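Local coordinates for protein probable transcriptional regulator (Pseudomonas aeruginosa PAO1, PDB 2GEN) that probably binds regulatory DNA as a dimeric transcription factor of the TetR family, although its target genes and any ligand are not established, at residues A[46-49]-A[53-56]; A[58-63]-A[122-127]; A[72-77]-A[81-86]; A[94-99]-A[176-181]. One frame throughout, in Å; residues are numbered along the deposited sequence.

Contact 1 (A[46-49]-A[53-56]); sequences HHFG and RIHG
R53 lays its side chain along the backbone of F48 and G49, just where the chain leaves helix 41-47. Its CB points toward the glycine, and G49 CA lies 5.5 Å from R53 CA. CG stands anti to the backbone N (chi1 -155°), and a bend at chi2 (-121°) turns the chain toward F48. CD makes the nearest approach, with F48 O 3.2 Å from R53 CD and the CB of F48 at 3.9 Å from the same carbon. Farther out, NE and CZ pass the same carbonyl more loosely, and NH1 of R53 lies 3.5 Å from F48 O without forming a hydrogen bond to it. The polar end is instead engaged by E57, which forms a salt bridge with NE one turn along helix 51-76, while R120 brings a like charge close to NH2.

In the TetR family the helix-turn-helix is followed by a long helix that links the DNA-binding domain to the regulatory domain. Here the predicted motif, 29-48, closes with F48, and helix 51-76 starts after two intervening residues, the backbone N of R53 donating to the side-chain OD1 of N50.

I54 supplies the apolar half of the contact. Its CG1 branch, anti to the carbonyl carbon, reaches F48, with I54 CG1 3.9 Å from F48 CB, and its CD1 ends 3.8 Å from G49 O. The F48 side chain also touches K9 and L13 of helix 9-23, and I54 rests on A16 of that helix.

Contact 2 (A[58-63]-A[122-127]); sequences LYLAGI and RADNQA
Two water bridges and two slight van der Waals touches join L60 and I63, with the neighbouring Y59, to D124 and N125. The direct touches each set an aliphatic branch against a polar group. At the first, L60 CD2 lies 3.8 Å from D124 OD2, the two side chains crossing at about a right angle. The second, one turn on in helix 51-76 but at the next residue of helix 118-141, is a similar crossing, with I63 CD1 3.8 Å from N125 ND2. I63 has CG1 placed between the backbone N and the carbonyl carbon (chi1 64°), which, with an extended chi2, carries CD1 to the opposing helix.

The polar links run through water. One molecule donates to both L60 O, at 2.9 Å, and D124 OD2, at 2.6 Å, so both of its protons are committed and the carboxylate is tied to a main-chain carbonyl already inside a helix. A second water lies in the ring plane at the edge of Y59, 2.8 Å from its OH, and accepts a hydrogen bond from N125 ND2 at 3.2 Å. The other end of the N125 amide is held as well, its OD1 accepting from R109, which fixes the rotation of the group.

With only 127 Å² buried, this light contact sets helix 51-76, the linking helix of the TetR fold, against helix 118-141 of the regulatory body. L60, I63 and Y59 all touch L121 of the latter, and Y59 packs also on I105, R109 and V112 of helix 99-114.

Contact 3 (A[72-77]-A[81-86]); sequences AGFARA and EETVRL
With CG anti to the backbone N (chi1 180°), L86 extends its isobutyl group straight at G73, while F74, its CG anti to the carbonyl carbon (chi1 -74°), swings its ring toward the same leucine. L86 CD2 therefore meets both residues: it is 3.5 Å from G73 C and 3.7 Å from F74 CD1. At G73 the helix presents only backbone, and the methyl lies directly against it. T83 adds its CG2, 3.8 Å from F74 CE1, and crosses the phenylalanine at about a right angle.

The segments form the two arms of a helical hairpin, their axes antiparallel within 11° and 9.6 Å apart at closest approach. Near the turn A77 packs on T83, its CB 3.4 Å from T83 OG1, and E82 reaches with an extended chain toward A77, OE1 standing 3.5 Å from A77 CA. R131, I132 and A135 of helix 118-141 lie against F74.

Polar groups are satisfied mostly within the turn. T83 OG1 is hydrogen-bonded to S79 O and also accepts from a water at 2.7 Å, which donates in addition to F74 O. E82 OE1 accepts from the backbone N of R78, and E82 N donates to S79 OG. An apolar patch thus carries the pairing of the arms, while the hydroxyl and carboxylate secure the bend; a carboxylate at a helix start would probably be favoured as the anion.

Contact 4 (A[94-99]-A[176-181]); sequences WVVANP and ALADCR
The last turn of helix 80-97 runs past a short 3-10 turn, residues 178-180, and the two backbones come nearest at V96 and A178, whose CA atoms are 6.7 Å apart. L177 bridges the space between them. Its CG is anti to the backbone N (chi1 -171°), which carries the isobutyl group across to the helix, and one branch does the touching: L177 CD2 lies 3.6 Å from V95 CG1, the side chains crossing at about a right angle. The same methyl is 4.1 Å from V96 CG2, but here valine and leucine slide past each other in opposite directions. V96 CG2 also reaches the turn itself, at 3.9 Å from A178 N and 4.2 Å from A178 CB.

On the far side of the helix end, N98 folds back. Its ND2 donates to W94 O over 3.0 Å at an N-H...O angle of 158°, in the carbonyl plane and on a lone pair, and the same amide nitrogen sits above one face of the W94 ring, offset toward its rim.

The contact joins the end of helix 80-97 to the connection between helices 150-169 and 181-192 in the helical body of a TetR-family dimer. W168 of helix 150-169 lies against both V95 and L177, and C180, in the same segment as the leucine, packs on C152 of the second subunit. Between the segments the adhesion is van der Waals in character, methyl groups meeting each other and one backbone N; the directional links are peripheral, the R181-D93 salt bridge beside the contact and the N98-W94 bond bracing the helix end.

In the fold
From the N terminus, contact 1 closes first, a short turn that joins the predicted DNA-binding motif to helix 51-76. That helix then opens contact 2, whose segment adjoins contact 1 in sequence and whose loop ends only in helix 118-141. Within this loop lies contact 3, the hairpin that passes the chain from helix 51-76 to helix 80-97, about 33 Å centre to centre from contact 1 and across the centre of the chain. Contact 4 starts at the end of helix 80-97 and finishes at the start of helix 181-192, so it crosses contact 2; the two touch where W94 packs on G62. Contacts 2 to 4 tie helix 51-76 and its successors into the body.

Contact 1 (A[46-49]-A[53-56])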
loop_
_atom_site.group_PDB
_atom_site.type_symbol
_atom_site.label_atom_id
_atom_site.label_comp_id
_atom_site.label_asym_id
_atom_site.label_seq_id
_atom_site.Cartn_x
_atom_site.Cartn_y
_atom_site.Cartn_z
ATOM N N HIS A 46 -24.877 19.172 13.442
ATOM C CA HIS A 46 -25.003 18.886 14.874
ATOM C C HIS A 46 -24.232 17.624 15.254
ATOM O O HIS A 46 -23.440 17.634 16.202
ATOM C CB HIS A 46 -26.468 18.770 15.316
ATOM C CG HIS A 46 -26.628 18.626 16.800
ATOM N ND1 HIS A 46 -27.031 17.450 17.396
ATOM C CD2 HIS A 46 -26.413 19.504 17.811
ATOM C CE1 HIS A 46 -27.070 17.612 18.708
ATOM N NE2 HIS A 46 -26.694 18.846 18.986
ATOM N N HIS A 47 -24.462 16.556 14.494
ATOM C CA HIS A 47 -23.772 15.280 14.706
ATOM C C HIS A 47 -22.288 15.397 14.414
ATOM O O HIS A 47 -21.458 14.972 15.230
ATOM C CB HIS A 47 -24.392 14.180 13.850
ATOM C CG HIS A 47 -25.801 13.851 14.222
ATOM N ND1 HIS A 47 -26.164 13.454 15.492
ATOM C CD2 HIS A 47 -26.940 13.860 13.489
ATOM C CE1 HIS A 47 -27.467 13.228 15.522
ATOM N NE2 HIS A 47 -27.959 13.463 14.320
ATOM N N PHE A 48 -21.951 15.981 13.266
ATOM C CA PHE A 48 -20.562 16.092 12.847
ATOM C C PHE A 48 -20.112 17.520 12.519
ATOM O O PHE A 48 -19.402 18.131 13.312
ATOM C CB PHE A 48 -20.282 15.167 11.653
ATOM C CG PHE A 48 -20.465 13.697 11.955
ATOM C CD1 PHE A 48 -19.696 13.069 12.936
ATOM C CD2 PHE A 48 -21.397 12.938 11.248
ATOM C CE1 PHE A 48 -19.848 11.707 13.205
ATOM C CE2 PHE A 48 -21.554 11.570 11.513
ATOM C CZ PHE A 48 -20.782 10.962 12.497
ATOM N N GLY A 49 -20.504 18.019 11.348
ATOM C CA GLY A 49 -19.932 19.234 10.762
ATOM C C GLY A 49 -20.106 19.226 9.254
ATOM O O GLY A 49 -21.048 18.621 8.743
ATOM N N ARG A 53 -15.324 17.456 7.623
ATOM C CA ARG A 53 -15.353 16.794 8.924
ATOM C C ARG A 53 -15.974 15.392 8.799
ATOM O O ARG A 53 -15.457 14.431 9.363
ATOM C CB ARG A 53 -16.087 17.600 9.971
ATOM C CG ARG A 53 -15.596 17.227 11.360
ATOM C CD ARG A 53 -16.736 16.743 12.149
ATOM N NE ARG A 53 -16.334 16.152 13.424
ATOM C CZ ARG A 53 -16.067 16.852 14.521
ATOM N NH1 ARG A 53 -16.094 18.183 14.490
ATOM N NH2 ARG A 53 -15.736 16.224 15.639
ATOM N N ILE A 54 -17.064 15.302 8.042
ATOM C CA ILE A 54 -17.717 14.026 7.754
ATOM C C ILE A 54 -16.741 13.052 7.083
ATOM O O ILE A 54 -16.702 11.850 7.434
ATOM C CB ILE A 54 -18.988 14.215 6.903
ATOM C CG1 ILE A 54 -20.080 14.898 7.738
ATOM C CG2 ILE A 54 -19.502 12.882 6.393
ATOM C CD1 ILE A 54 -21.367 15.273 6.956
ATOM N N HIS A 55 -15.970 13.567 6.130
ATOM C CA HIS A 55 -14.904 12.813 5.453
ATOM C C HIS A 55 -13.894 12.197 6.448
ATOM O O HIS A 55 -13.599 10.987 6.384
ATOM C CB HIS A 55 -14.210 13.738 4.451
ATOM C CG HIS A 55 -13.085 13.113 3.698
ATOM N ND1 HIS A 55 -11.800 13.055 4.190
ATOM C CD2 HIS A 55 -13.041 12.557 2.467
ATOM C CE1 HIS A 55 -11.015 12.479 3.303
ATOM N NE2 HIS A 55 -11.745 12.162 2.248
ATOM N N GLY A 56 -13.384 13.007 7.373
ATOM C CA GLY A 56 -12.451 12.511 8.399
ATOM C C GLY A 56 -13.107 11.545 9.389
ATOM O O GLY A 56 -12.485 10.560 9.814
#

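Contact 2 (A[58-63]-A[122-127])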
loop_
_atom_site.group_PDB
_atom_site.type_symbol
_atom_site.label_atom_id
_atom_site.label_comp_id
_atom_site.label_asym_id
_atom_site.label_seq_id
_atom_site.Cartn_x
_atom_site.Cartn_y
_atom_site.Cartn_z
ATOM N N LEU A 58 -15.599 9.565 8.697
ATOM C CA LEU A 58 -15.745 8.321 7.922
ATOM C C LEU A 58 -14.438 7.502 7.957
ATOM O O LEU A 58 -14.443 6.252 8.135
ATOM C CB LEU A 58 -16.181 8.628 6.477
ATOM C CG LEU A 58 -16.332 7.428 5.510
ATOM C CD1 LEU A 58 -17.382 6.427 6.040
ATOM C CD2 LEU A 58 -16.652 7.870 4.067
ATOM N N TYR A 59 -13.320 8.210 7.800
ATOM C CA TYR A 59 -11.999 7.584 7.856
ATOM C C TYR A 59 -11.775 6.953 9.227
ATOM O O TYR A 59 -11.440 5.743 9.345
ATOM C CB TYR A 59 -10.877 8.595 7.534
ATOM C CG TYR A 59 -9.538 7.919 7.468
ATOM C CD1 TYR A 59 -9.083 7.343 6.283
ATOM C CD2 TYR A 59 -8.744 7.817 8.610
ATOM C CE1 TYR A 59 -7.826 6.679 6.251
ATOM C CE2 TYR A 59 -7.519 7.172 8.585
ATOM C CZ TYR A 59 -7.066 6.609 7.431
ATOM O OH TYR A 59 -5.856 5.943 7.471
ATOM N N LEU A 60 -11.947 7.756 10.271
ATOM C CA LEU A 60 -11.675 7.275 11.633
ATOM C C LEU A 60 -12.590 6.112 12.031
ATOM O O LEU A 60 -12.155 5.176 12.724
ATOM C CB LEU A 60 -11.802 8.403 12.651
ATOM C CG LEU A 60 -10.815 9.574 12.512
ATOM C CD1 LEU A 60 -11.183 10.636 13.552
ATOM C CD2 LEU A 60 -9.361 9.139 12.709
ATOM N N ALA A 61 -13.859 6.182 11.626
ATOM C CA ALA A 61 -14.788 5.065 11.897
ATOM C C ALA A 61 -14.353 3.774 11.212
ATOM O O ALA A 61 -14.523 2.683 11.791
ATOM C CB ALA A 61 -16.189 5.418 11.483
ATOM N N GLY A 62 -13.810 3.888 10.002
ATOM C CA GLY A 62 -13.364 2.723 9.247
ATOM C C GLY A 62 -12.178 2.042 9.898
ATOM O O GLY A 62 -12.192 0.829 10.106
ATOM N N ILE A 63 -11.129 2.799 10.230
ATOM C CA ILE A 63 -10.035 2.187 10.991
ATOM C C ILE A 63 -10.509 1.704 12.365
ATOM O O ILE A 63 -10.034 0.670 12.857
ATOM C CB ILE A 63 -8.735 3.066 11.052
ATOM C CG1 ILE A 63 -8.995 4.392 11.798
ATOM C CG2 ILE A 63 -8.210 3.304 9.638
ATOM C CD1 ILE A 63 -7.688 5.186 12.117
ATOM N N ARG A 122 -3.817 10.521 15.109
ATOM C CA ARG A 122 -2.592 10.105 15.819
ATOM C C ARG A 122 -2.890 9.347 17.117
ATOM O O ARG A 122 -2.269 8.295 17.380
ATOM C CB ARG A 122 -1.654 11.290 16.116
ATOM C CG ARG A 122 -0.955 11.897 14.908
ATOM C CD ARG A 122 -0.072 13.108 15.344
ATOM N NE ARG A 122 0.883 12.756 16.408
ATOM C CZ ARG A 122 2.030 12.093 16.230
ATOM N NH1 ARG A 122 2.397 11.670 15.021
ATOM N NH2 ARG A 122 2.819 11.842 17.271
ATOM N N ALA A 123 -3.804 9.886 17.932
ATOM C CA ALA A 123 -4.213 9.254 19.184
ATOM C C ALA A 123 -4.881 7.882 18.951
ATOM O O ALA A 123 -4.586 6.894 19.676
ATOM C CB ALA A 123 -5.149 10.182 19.951
ATOM N N ASP A 124 -5.762 7.810 17.944
ATOM C CA ASP A 124 -6.410 6.535 17.583
ATOM C C ASP A 124 -5.358 5.524 17.157
ATOM O O ASP A 124 -5.367 4.383 17.647
ATOM C CB ASP A 124 -7.434 6.708 16.450
ATOM C CG ASP A 124 -8.731 7.316 16.929
ATOM O OD1 ASP A 124 -8.793 7.704 18.116
ATOM O OD2 ASP A 124 -9.682 7.406 16.115
ATOM N N ASN A 125 -4.487 5.927 16.227
ATOM C CA ASN A 125 -3.389 5.067 15.760
ATOM C C ASN A 125 -2.540 4.570 16.942
ATOM O O ASN A 125 -2.203 3.375 17.027
ATOM C CB ASN A 125 -2.460 5.814 14.807
ATOM C CG ASN A 125 -3.040 6.008 13.422
ATOM O OD1 ASN A 125 -2.477 6.962 12.698
ATOM N ND2 ASN A 125 -3.967 5.318 13.005
ATOM N N GLN A 126 -2.193 5.484 17.855
ATOM C CA GLN A 126 -1.406 5.101 19.043
ATOM C C GLN A 126 -2.124 4.043 19.909
ATOM O O GLN A 126 -1.497 3.057 20.367
ATOM C CB GLN A 126 -1.086 6.367 19.865
ATOM C CG GLN A 126 -0.206 6.215 21.110
ATOM C CD GLN A 126 0.272 7.599 21.632
ATOM O OE1 GLN A 126 -0.438 8.609 21.486
ATOM N NE2 GLN A 126 1.492 7.651 22.207
ATOM N N ALA A 127 -3.415 4.243 20.151
ATOM C CA ALA A 127 -4.195 3.306 20.964
ATOM C C ALA A 127 -4.235 1.941 20.269
ATOM O O ALA A 127 -4.111 0.896 20.915
ATOM C CB ALA A 127 -5.627 3.819 21.189
HETATM O O HOH W 1 -4.382 5.254 9.792
HETATM O O HOH W 2 -10.468 5.218 15.055
#

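Contact 3 (A[72-77]-A[81-86])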
loop_
_atom_site.group_PDB
_atom_site.type_symbol
_atom_site.label_atom_id
_atom_site.label_comp_id
_atom_site.label_asym_id
_atom_site.label_seq_id
_atom_site.Cartn_x
_atom_site.Cartn_y
_atom_site.Cartn_z
ATOM N N ALA A 72 -12.300 -7.593 20.001
ATOM C CA ALA A 72 -13.207 -8.735 20.233
ATOM C C ALA A 72 -12.449 -10.058 20.142
ATOM O O ALA A 72 -12.624 -10.973 20.947
ATOM C CB ALA A 72 -14.382 -8.711 19.246
ATOM N N GLY A 73 -11.596 -10.164 19.147
ATOM C CA GLY A 73 -10.886 -11.412 18.907
ATOM C C GLY A 73 -9.777 -11.726 19.914
ATOM O O GLY A 73 -9.581 -12.882 20.261
ATOM N N PHE A 74 -9.030 -10.719 20.350
ATOM C CA PHE A 74 -7.886 -10.980 21.249
ATOM C C PHE A 74 -8.393 -11.687 22.490
ATOM O O PHE A 74 -7.755 -12.651 22.957
ATOM C CB PHE A 74 -7.173 -9.682 21.604
ATOM C CG PHE A 74 -6.336 -9.100 20.469
ATOM C CD1 PHE A 74 -5.642 -9.925 19.589
ATOM C CD2 PHE A 74 -6.164 -7.705 20.363
ATOM C CE1 PHE A 74 -4.861 -9.381 18.548
ATOM C CE2 PHE A 74 -5.346 -7.143 19.342
ATOM C CZ PHE A 74 -4.701 -7.975 18.443
ATOM N N ALA A 75 -9.580 -11.263 22.937
ATOM C CA ALA A 75 -10.232 -11.851 24.112
ATOM C C ALA A 75 -10.423 -13.381 24.034
ATOM O O ALA A 75 -10.316 -14.048 25.054
ATOM C CB ALA A 75 -11.552 -11.128 24.398
ATOM N N ARG A 76 -10.674 -13.952 22.837
ATOM C CA ARG A 76 -10.976 -15.391 22.694
ATOM C C ARG A 76 -9.949 -16.260 21.907
ATOM O O ARG A 76 -10.179 -17.478 21.631
ATOM C CB ARG A 76 -12.368 -15.551 22.065
ATOM C CG ARG A 76 -13.460 -14.911 22.912
ATOM C CD ARG A 76 -14.859 -15.230 22.425
ATOM N NE ARG A 76 -15.416 -16.401 23.097
ATOM C CZ ARG A 76 -16.038 -16.375 24.276
ATOM N NH1 ARG A 76 -16.165 -15.239 24.947
ATOM N NH2 ARG A 76 -16.513 -17.498 24.796
ATOM N N ALA A 77 -8.852 -15.627 21.481
ATOM C CA ALA A 77 -7.815 -16.341 20.732
ATOM C C ALA A 77 -7.118 -17.313 21.695
ATOM O O ALA A 77 -6.662 -16.900 22.789
ATOM C CB ALA A 77 -6.769 -15.330 20.185
ATOM N N GLU A 81 -0.775 -18.612 17.407
ATOM C CA GLU A 81 -1.210 -18.833 16.019
ATOM C C GLU A 81 -2.559 -18.140 15.728
ATOM O O GLU A 81 -2.703 -17.361 14.768
ATOM C CB GLU A 81 -1.329 -20.327 15.729
ATOM C CG GLU A 81 -1.784 -20.597 14.304
ATOM C CD GLU A 81 -1.913 -22.065 13.962
ATOM O OE1 GLU A 81 -1.656 -22.936 14.814
ATOM O OE2 GLU A 81 -2.328 -22.359 12.820
ATOM N N GLU A 82 -3.561 -18.394 16.568
ATOM C CA GLU A 82 -4.831 -17.685 16.383
ATOM C C GLU A 82 -4.714 -16.152 16.462
ATOM O O GLU A 82 -5.385 -15.398 15.742
ATOM C CB GLU A 82 -5.852 -18.176 17.403
ATOM C CG GLU A 82 -6.360 -19.597 17.109
ATOM C CD GLU A 82 -7.660 -19.938 17.864
ATOM O OE1 GLU A 82 -8.129 -19.145 18.726
ATOM O OE2 GLU A 82 -8.184 -21.048 17.620
ATOM N N THR A 83 -3.847 -15.661 17.353
ATOM C CA THR A 83 -3.683 -14.208 17.490
ATOM C C THR A 83 -3.153 -13.575 16.197
ATOM O O THR A 83 -3.623 -12.543 15.744
ATOM C CB THR A 83 -2.799 -13.939 18.765
ATOM O OG1 THR A 83 -3.432 -14.530 19.913
ATOM C CG2 THR A 83 -2.637 -12.429 18.978
ATOM N N VAL A 84 -2.160 -14.221 15.589
ATOM C CA VAL A 84 -1.594 -13.772 14.352
ATOM C C VAL A 84 -2.635 -13.878 13.229
ATOM O O VAL A 84 -2.876 -12.925 12.503
ATOM C CB VAL A 84 -0.353 -14.600 14.015
ATOM C CG1 VAL A 84 0.122 -14.295 12.617
ATOM C CG2 VAL A 84 0.784 -14.191 14.980
ATOM N N ARG A 85 -3.293 -15.022 13.171
ATOM C CA ARG A 85 -4.325 -15.222 12.100
ATOM C C ARG A 85 -5.386 -14.140 12.168
ATOM O O ARG A 85 -5.851 -13.686 11.136
ATOM C CB ARG A 85 -4.991 -16.571 12.217
ATOM C CG ARG A 85 -4.112 -17.797 11.805
ATOM C CD ARG A 85 -4.820 -19.091 12.192
ATOM N NE ARG A 85 -6.092 -19.208 11.476
ATOM C CZ ARG A 85 -6.227 -19.679 10.227
ATOM N NH1 ARG A 85 -5.194 -20.175 9.539
ATOM N NH2 ARG A 85 -7.448 -19.700 9.674
ATOM N N LEU A 86 -5.810 -13.757 13.378
ATOM C CA LEU A 86 -6.833 -12.743 13.617
ATOM C C LEU A 86 -6.495 -11.425 12.966
ATOM O O LEU A 86 -7.376 -10.762 12.438
ATOM C CB LEU A 86 -7.057 -12.597 15.147
ATOM C CG LEU A 86 -8.110 -11.542 15.489
ATOM C CD1 LEU A 86 -9.507 -12.092 15.190
ATOM C CD2 LEU A 86 -7.919 -11.209 16.968
HETATM O O HOH W 3 -4.741 -12.929 21.707
#

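Contact 4 (A[94-99]-A[176-181])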
loop_
_atom_site.group_PDB
_atom_site.type_symbol
_atom_site.label_atom_id
_atom_site.label_comp_id
_atom_site.label_asym_id
_atom_site.label_seq_id
_atom_site.Cartn_x
_atom_site.Cartn_y
_atom_site.Cartn_z
ATOM N N TRP A 94 -13.197 -7.723 6.732
ATOM C CA TRP A 94 -13.719 -6.374 6.769
ATOM C C TRP A 94 -13.720 -5.743 5.345
ATOM O O TRP A 94 -14.714 -5.108 4.925
ATOM C CB TRP A 94 -12.947 -5.506 7.788
ATOM C CG TRP A 94 -13.605 -4.143 7.937
ATOM C CD1 TRP A 94 -14.636 -3.787 8.818
ATOM C CD2 TRP A 94 -13.317 -2.989 7.171
ATOM N NE1 TRP A 94 -14.967 -2.455 8.623
ATOM C CE2 TRP A 94 -14.173 -1.945 7.630
ATOM C CE3 TRP A 94 -12.402 -2.714 6.145
ATOM C CZ2 TRP A 94 -14.138 -0.648 7.070
ATOM C CZ3 TRP A 94 -12.360 -1.410 5.606
ATOM C CH2 TRP A 94 -13.231 -0.418 6.077
ATOM N N VAL A 95 -12.637 -5.970 4.591
ATOM C CA VAL A 95 -12.552 -5.438 3.226
ATOM C C VAL A 95 -13.634 -6.100 2.347
ATOM O O VAL A 95 -14.317 -5.399 1.596
ATOM C CB VAL A 95 -11.173 -5.677 2.643
ATOM C CG1 VAL A 95 -11.169 -5.462 1.101
ATOM C CG2 VAL A 95 -10.141 -4.799 3.396
ATOM N N VAL A 96 -13.767 -7.417 2.445
ATOM C CA VAL A 96 -14.736 -8.152 1.576
ATOM C C VAL A 96 -16.182 -7.637 1.845
ATOM O O VAL A 96 -16.983 -7.513 0.910
ATOM C CB VAL A 96 -14.631 -9.677 1.749
ATOM C CG1 VAL A 96 -15.851 -10.379 1.070
ATOM C CG2 VAL A 96 -13.320 -10.178 1.143
ATOM N N ALA A 97 -16.481 -7.367 3.116
ATOM C CA ALA A 97 -17.784 -6.868 3.599
ATOM C C ALA A 97 -18.013 -5.393 3.288
ATOM O O ALA A 97 -19.169 -4.926 3.201
ATOM C CB ALA A 97 -17.897 -7.074 5.077
ATOM N N ASN A 98 -16.912 -4.655 3.160
ATOM C CA ASN A 98 -16.939 -3.190 3.026
ATOM C C ASN A 98 -15.989 -2.674 1.921
ATOM O O ASN A 98 -15.110 -1.864 2.209
ATOM C CB ASN A 98 -16.631 -2.492 4.377
ATOM C CG ASN A 98 -17.523 -2.938 5.524
ATOM O OD1 ASN A 98 -18.588 -2.359 5.754
ATOM N ND2 ASN A 98 -17.088 -3.956 6.283
ATOM N N PRO A 99 -16.146 -3.136 0.675
ATOM C CA PRO A 99 -15.130 -2.790 -0.310
ATOM C C PRO A 99 -15.033 -1.296 -0.603
ATOM O O PRO A 99 -13.917 -0.765 -0.769
ATOM C CB PRO A 99 -15.533 -3.591 -1.551
ATOM C CG PRO A 99 -16.963 -3.928 -1.344
ATOM C CD PRO A 99 -17.158 -4.067 0.114
ATOM N N ALA A 176 -10.389 -14.023 -6.316
ATOM C CA ALA A 176 -11.357 -13.424 -5.398
ATOM C C ALA A 176 -10.613 -13.240 -4.066
ATOM O O ALA A 176 -9.999 -14.196 -3.571
ATOM C CB ALA A 176 -12.558 -14.331 -5.221
ATOM N N LEU A 177 -10.611 -12.020 -3.530
ATOM C CA LEU A 177 -9.978 -11.773 -2.205
ATOM C C LEU A 177 -10.394 -12.772 -1.119
ATOM O O LEU A 177 -9.502 -13.285 -0.430
ATOM C CB LEU A 177 -10.172 -10.324 -1.717
ATOM C CG LEU A 177 -9.364 -9.923 -0.467
ATOM C CD1 LEU A 177 -7.851 -10.053 -0.680
ATOM C CD2 LEU A 177 -9.712 -8.510 -0.001
ATOM N N ALA A 178 -11.699 -13.081 -0.982
ATOM C CA ALA A 178 -12.166 -14.078 -0.014
ATOM C C ALA A 178 -11.542 -15.445 -0.247
ATOM O O ALA A 178 -11.319 -16.172 0.705
ATOM C CB ALA A 178 -13.717 -14.196 -0.002
ATOM N N ASP A 179 -11.225 -15.789 -1.507
ATOM C CA ASP A 179 -10.631 -17.097 -1.801
ATOM C C ASP A 179 -9.164 -17.174 -1.372
ATOM O O ASP A 179 -8.572 -18.228 -1.446
ATOM C CB ASP A 179 -10.709 -17.450 -3.310
ATOM C CG ASP A 179 -12.087 -17.960 -3.756
ATOM O OD1 ASP A 179 -12.908 -18.348 -2.894
ATOM O OD2 ASP A 179 -12.321 -17.975 -5.009
ATOM N N CYS A 180 -8.562 -16.059 -0.955
ATOM C CA CYS A 180 -7.168 -16.108 -0.494
ATOM C C CYS A 180 -7.088 -15.911 1.027
ATOM O O CYS A 180 -5.999 -15.835 1.572
ATOM C CB CYS A 180 -6.354 -15.009 -1.144
ATOM S SG CYS A 180 -6.325 -15.169 -2.960
ATOM N N ARG A 181 -8.228 -15.865 1.690
ATOM C CA ARG A 181 -8.238 -15.618 3.147
ATOM C C ARG A 181 -7.419 -16.650 3.929
ATOM O O ARG A 181 -6.529 -16.262 4.727
ATOM C CB ARG A 181 -9.689 -15.557 3.673
ATOM C CG ARG A 181 -9.793 -15.484 5.202
ATOM C CD ARG A 181 -11.227 -15.798 5.502
ATOM N NE ARG A 181 -11.713 -15.335 6.784
ATOM C CZ ARG A 181 -11.798 -16.093 7.870
ATOM N NH1 ARG A 181 -11.331 -17.370 7.905
ATOM N NH2 ARG A 181 -12.341 -15.581 8.947
#